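Local coordinates for cAMP-dependent protein kinase regulatory subunit (Saccharomyces cerevisiae, PDB 6XQK) that probably holds the regulatory subunits of protein kinase A together through its docking and dimerization domain, as part of cAMP signalling, at residues 38-41 against 42-46. Sequence-based numbering, arbitrary orientation.
Sequences NKRL and EQQRA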
# COMPACT_ATOMS: atom_id res chain seq x y z
N ASN A 38 3.07 -4.32 -2.18
CA ASN A 38 3.60 -2.97 -2.18
C ASN A 38 5.12 -3.00 -2.39
O ASN A 38 5.65 -2.08 -3.03
CB ASN A 38 3.26 -2.26 -0.89
CG ASN A 38 1.81 -1.83 -0.80
OD1 ASN A 38 1.17 -1.47 -1.79
ND2 ASN A 38 1.25 -1.86 0.39
N LYS A 39 5.82 -4.05 -1.88
CA LYS A 39 7.26 -4.20 -2.08
C LYS A 39 7.56 -4.67 -3.51
O LYS A 39 8.53 -4.21 -4.08
CB LYS A 39 7.87 -5.16 -1.07
CG LYS A 39 9.40 -5.14 -1.11
CD LYS A 39 10.01 -6.13 -0.11
CE LYS A 39 11.50 -6.13 -0.22
NZ LYS A 39 12.00 -4.76 -0.06
N ARG A 40 6.72 -5.55 -4.10
CA ARG A 40 6.93 -5.97 -5.49
C ARG A 40 6.81 -4.77 -6.44
O ARG A 40 7.56 -4.66 -7.41
CB ARG A 40 5.92 -7.06 -5.88
CG ARG A 40 6.20 -8.45 -5.29
CD ARG A 40 7.48 -9.08 -5.83
NE ARG A 40 7.44 -9.29 -7.29
CZ ARG A 40 8.21 -8.65 -8.18
NH1 ARG A 40 9.11 -7.76 -7.79
NH2 ARG A 40 8.07 -8.91 -9.48
N LEU A 41 5.87 -3.87 -6.15
CA LEU A 41 5.71 -2.64 -6.92
C LEU A 41 6.94 -1.75 -6.73
O LEU A 41 7.42 -1.16 -7.70
CB LEU A 41 4.46 -1.87 -6.43
CG LEU A 41 3.10 -2.37 -6.88
CD1 LEU A 41 2.01 -1.50 -6.30
CD2 LEU A 41 3.00 -2.38 -8.39
N GLU A 42 7.43 -1.64 -5.48
CA GLU A 42 8.58 -0.83 -5.15
C GLU A 42 9.81 -1.30 -5.91
O GLU A 42 10.54 -0.46 -6.44
CB GLU A 42 8.84 -0.84 -3.63
CG GLU A 42 10.10 -0.09 -3.23
CD GLU A 42 10.31 0.10 -1.75
OE1 GLU A 42 9.65 -0.60 -0.95
OE2 GLU A 42 11.15 0.94 -1.38
N GLN A 43 10.01 -2.61 -6.01
CA GLN A 43 11.10 -3.22 -6.77
C GLN A 43 11.04 -2.85 -8.26
O GLN A 43 12.06 -2.40 -8.81
CB GLN A 43 11.13 -4.74 -6.55
CG GLN A 43 11.49 -5.08 -5.11
CD GLN A 43 11.41 -6.55 -4.77
OE1 GLN A 43 10.53 -7.27 -5.22
NE2 GLN A 43 12.32 -7.03 -3.94
N GLN A 44 9.87 -2.96 -8.88
CA GLN A 44 9.69 -2.59 -10.29
C GLN A 44 9.82 -1.05 -10.52
O GLN A 44 10.34 -0.62 -11.55
CB GLN A 44 8.37 -3.15 -10.84
CG GLN A 44 8.30 -4.69 -10.81
CD GLN A 44 7.23 -5.27 -11.72
OE1 GLN A 44 6.31 -4.59 -12.14
NE2 GLN A 44 7.31 -6.56 -12.02
N ARG A 45 9.40 -0.23 -9.50
CA ARG A 45 9.53 1.24 -9.53
C ARG A 45 11.01 1.64 -9.64
O ARG A 45 11.32 2.62 -10.33
CB ARG A 45 8.87 1.89 -8.32
CG ARG A 45 9.19 3.36 -8.14
CD ARG A 45 8.26 4.06 -7.18
NE ARG A 45 8.60 5.48 -7.02
CZ ARG A 45 8.05 6.47 -7.71
NH1 ARG A 45 7.08 6.23 -8.59
NH2 ARG A 45 8.42 7.73 -7.49
N ALA A 46 11.94 0.91 -9.00
CA ALA A 46 13.35 1.23 -9.11
C ALA A 46 13.83 1.10 -10.56
O ALA A 46 14.63 1.91 -11.01
CB ALA A 46 14.16 0.33 -8.22
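R40 and Q43, one turn apart on helix 29-49, meet through a side-chain hydrogen bond: R40 NH1 donates to Q43 OE1 at 3.0 Å, with an N-H...O angle of 147°. The acceptor lies at the guanidinium edge, near its plane, while the amide is turned 60° from that plane. Bending at chi2 (-67°) and chi3 carries the guanidinium forward along the helix, toward Q43 and Q44, although the arginine's CB points away from 42-46. Its NH2 forms a salt bridge with E13 of helix 8-24, so one guanidinium serves an amide and a carboxylate; Q44 NE2, 3.5 Å from R40 NH2, is merely a neighbour, its own OE1 being engaged by R45 of the fourth subunit. A leucine in place of R40 would probably leave E13 without its charge partner and Q43 OE1 without this donor. Underneath, the carbonyls of 38-41 are taken up by i to i+4 bonds: E42 N to N38 O, Q43 N to K39 O (2.9 Å), Q44 N to R40 O, and R45 N to L41 O (2.8 Å). Glutamine suits position 43 because its neutral amide oxygen can accept from R40; Q43 CG packs 3.3 Å from K39 O. The charged ends of E42 and R45 turn to partners beyond the two segments: E42 OE2 is hydrogen-bonded to a glycerol, probably from the crystallisation liquor, and R45 NE forms a salt bridge with D28 of the third subunit. R40 thus ties helix 29-49 to helix 8-24 and also packs on L30 of the second subunit, while L41, a nonpolar residue suited to an interface, packs on A34 of the second subunit and R45 of the fourth.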